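Local structure of histidine triad (HIT) protein (Clostridium difficile, 4EGU) at residues 41-46 and 103-108. The protein binds guanosine monophosphate and a zinc ion and, as a member of the histidine triad family, probably acts as a nucleotide hydrolase or transferase. Numbering follows the deposited sequence.
Sequences ILVVPK and YHILAG. With 5GP (guanosine-5'-monophosphate), chain C.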
loop_
_atom_site.group_PDB
_atom_site.type_symbol
_atom_site.label_atom_id
_atom_site.label_comp_id
_atom_site.label_asym_id
_atom_site.label_seq_id
_atom_site.Cartn_x
_atom_site.Cartn_y
_atom_site.Cartn_z
ATOM N N ILE A 41 -0.159 4.617 -12.113
ATOM C CA ILE A 41 0.295 3.336 -12.615
ATOM C C ILE A 41 -0.330 2.229 -11.779
ATOM O O ILE A 41 -0.384 2.333 -10.561
ATOM C CB ILE A 41 1.839 3.282 -12.551
ATOM C CG1 ILE A 41 2.447 4.337 -13.479
ATOM C CG2 ILE A 41 2.348 1.887 -12.893
ATOM C CD1 ILE A 41 3.901 4.681 -13.163
ATOM N N LEU A 42 -0.798 1.182 -12.448
ATOM C CA LEU A 42 -1.327 -0.007 -11.786
ATOM C C LEU A 42 -0.264 -1.097 -11.858
ATOM O O LEU A 42 0.259 -1.384 -12.928
ATOM C CB LEU A 42 -2.586 -0.491 -12.491
ATOM C CG LEU A 42 -3.768 0.440 -12.344
ATOM C CD1 LEU A 42 -4.834 0.182 -13.391
ATOM C CD2 LEU A 42 -4.385 0.230 -10.966
ATOM N N VAL A 43 0.020 -1.720 -10.713
ATOM C CA VAL A 43 0.973 -2.811 -10.640
ATOM C C VAL A 43 0.212 -4.060 -10.237
ATOM O O VAL A 43 -0.458 -4.061 -9.201
ATOM C CB VAL A 43 2.111 -2.530 -9.626
ATOM C CG1 VAL A 43 3.167 -3.604 -9.734
ATOM C CG2 VAL A 43 2.734 -1.158 -9.876
ATOM N N VAL A 44 0.259 -5.107 -11.062
ATOM C CA VAL A 44 -0.566 -6.308 -10.836
ATOM C C VAL A 44 0.243 -7.579 -10.993
ATOM O O VAL A 44 1.123 -7.658 -11.865
ATOM C CB VAL A 44 -1.783 -6.438 -11.761
ATOM C CG1 VAL A 44 -2.548 -5.149 -11.774
ATOM C CG2 VAL A 44 -1.380 -6.847 -13.189
ATOM N N PRO A 45 -0.062 -8.592 -10.175
ATOM C CA PRO A 45 0.478 -9.904 -10.481
ATOM C C PRO A 45 -0.198 -10.425 -11.729
ATOM O O PRO A 45 -1.366 -10.153 -11.981
ATOM C CB PRO A 45 0.076 -10.751 -9.265
ATOM C CG PRO A 45 -1.169 -10.109 -8.777
ATOM C CD PRO A 45 -1.067 -8.662 -9.099
ATOM N N LYS A 46 0.520 -11.224 -12.492
ATOM C CA LYS A 46 -0.097 -11.952 -13.591
ATOM C C LYS A 46 -1.077 -13.009 -13.067
ATOM O O LYS A 46 -2.119 -13.236 -13.679
ATOM C CB LYS A 46 0.982 -12.564 -14.486
ATOM C CG LYS A 46 1.742 -11.499 -15.251
ATOM C CD LYS A 46 2.851 -12.062 -16.130
ATOM C CE LYS A 46 3.369 -10.977 -17.060
ATOM N NZ LYS A 46 4.438 -11.471 -17.942
ATOM N N TYR A 103 -2.004 -2.637 -7.148
ATOM C CA TYR A 103 -1.573 -1.479 -6.406
ATOM C C TYR A 103 -1.548 -0.285 -7.334
ATOM O O TYR A 103 -1.055 -0.364 -8.448
ATOM C CB TYR A 103 -0.177 -1.708 -5.791
ATOM C CG TYR A 103 -0.247 -2.602 -4.584
ATOM C CD1 TYR A 103 -0.507 -3.954 -4.679
ATOM C CD2 TYR A 103 -0.142 -2.063 -3.315
ATOM C CE1 TYR A 103 -0.624 -4.745 -3.525
ATOM C CE2 TYR A 103 -0.248 -2.844 -2.160
ATOM C CZ TYR A 103 -0.493 -4.174 -2.280
ATOM O OH TYR A 103 -0.640 -4.959 -1.168
ATOM N N HIS A 104 -2.068 0.829 -6.847
ATOM C CA HIS A 104 -1.958 2.111 -7.527
ATOM C C HIS A 104 -0.699 2.824 -7.064
ATOM O O HIS A 104 -0.453 2.918 -5.860
ATOM C CB HIS A 104 -3.133 3.018 -7.163
ATOM C CG HIS A 104 -4.486 2.509 -7.517
ATOM N ND1 HIS A 104 -5.159 2.957 -8.633
ATOM C CD2 HIS A 104 -5.332 1.683 -6.837
ATOM C CE1 HIS A 104 -6.343 2.367 -8.654
ATOM N NE2 HIS A 104 -6.477 1.600 -7.578
ATOM N N ILE A 105 0.049 3.382 -8.023
ATOM C CA ILE A 105 1.104 4.343 -7.737
ATOM C C ILE A 105 0.632 5.692 -8.268
ATOM O O ILE A 105 0.306 5.806 -9.449
ATOM C CB ILE A 105 2.436 4.031 -8.446
ATOM C CG1 ILE A 105 2.886 2.576 -8.349
ATOM C CG2 ILE A 105 3.525 4.961 -7.907
ATOM C CD1 ILE A 105 4.088 2.283 -9.273
ATOM N N LEU A 106 0.615 6.696 -7.390
ATOM C CA LEU A 106 0.328 8.083 -7.785
ATOM C C LEU A 106 1.585 8.904 -7.588
ATOM O O LEU A 106 2.193 8.856 -6.518
ATOM C CB LEU A 106 -0.781 8.687 -6.936
ATOM C CG LEU A 106 -2.116 7.932 -6.964
ATOM C CD1 LEU A 106 -3.141 8.688 -6.116
ATOM C CD2 LEU A 106 -2.664 7.678 -8.338
ATOM N N ALA A 107 1.978 9.707 -8.578
ATOM C CA ALA A 107 3.193 10.518 -8.445
ATOM C C ALA A 107 3.182 11.651 -9.467
ATOM O O ALA A 107 2.315 11.726 -10.332
ATOM C CB ALA A 107 4.445 9.671 -8.630
ATOM N N GLY A 108 4.181 12.525 -9.350
ATOM C CA GLY A 108 4.429 13.556 -10.351
ATOM C C GLY A 108 3.761 14.875 -10.048
ATOM O O GLY A 108 3.799 15.775 -10.869
HETATM P P 5GP C . -9.963 0.141 -8.253
HETATM O O1P 5GP C . -10.908 1.297 -8.013
HETATM O O2P 5GP C . -10.608 -1.191 -8.513
HETATM O O3P 5GP C . -8.993 0.036 -7.154
HETATM O "O5'" 5GP C . -9.019 0.528 -9.446
HETATM C "C5'" 5GP C . -9.248 0.010 -10.735
HETATM C "C4'" 5GP C . -8.634 0.904 -11.749
HETATM O "O4'" 5GP C . -8.635 0.234 -13.012
HETATM C "C3'" 5GP C . -9.374 2.228 -11.956
HETATM O "O3'" 5GP C . -8.550 3.318 -11.536
HETATM C "C2'" 5GP C . -9.618 2.281 -13.484
HETATM O "O2'" 5GP C . -9.402 3.541 -14.089
HETATM C "C1'" 5GP C . -8.669 1.199 -14.018
HETATM N N9 5GP C . -9.120 0.541 -15.236
HETATM C C8 5GP C . -10.328 -0.031 -15.396
HETATM N N7 5GP C . -10.412 -0.594 -16.617
HETATM C C5 5GP C . -9.227 -0.384 -17.226
HETATM C C6 5GP C . -8.747 -0.729 -18.480
HETATM O O6 5GP C . -9.428 -1.360 -19.345
HETATM N N1 5GP C . -7.483 -0.350 -18.729
HETATM C C2 5GP C . -6.708 0.329 -17.845
HETATM N N2 5GP C . -5.464 0.651 -18.231
HETATM N N3 5GP C . -7.135 0.696 -16.626
HETATM C C4 5GP C . -8.402 0.323 -16.337
#
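The nucleotide pocket of this HIT fold lies on one face of its antiparallel sheet, where strand 39-45 runs beside strand 103-107, which carries the last residues of the predicted histidine triad motif. Two hydrogen-bonded pairs, I41 with I105 and V43 with Y103, hold the strands together through four N-H...O=C bonds in the carbonyl planes, the shortest from I105 N to I41 O (2.8 Å). Between them L42 and H104 form a non-hydrogen-bonded pair, CA to CA 4.8 Å, whose side chains rise side by side toward the ligand. L42 divides its branches: CD2 lies over one face of the H104 imidazole, 3.9 Å from the ring centroid in a CH-pi contact, while CD1 lies 3.8 Å from O4' of the GMP ribose. H104 meets the phosphate with its ring edge, NE2 donating to O3P (3.0 Å) in an almost straight bond (172°). Its ND1 is hydrogen-bonded to H40 NE2, and H102, the predicted nucleophile, is also hydrogen-bonded to the GMP through NE2. On the other sheet face the I105 CD1 methyl packs against V43 CG2 (3.7 Å) and I41 CG2 (4.0 Å), while I41, V43 and Y103 touch helix 61-77. In this conformer, bonds at both nitrogens and the L42 methyl would restrain the imidazole's rotation, and its N-H would help offset phosphate charge, as would suit the nucleotidyl-histidine intermediate predicted at H102.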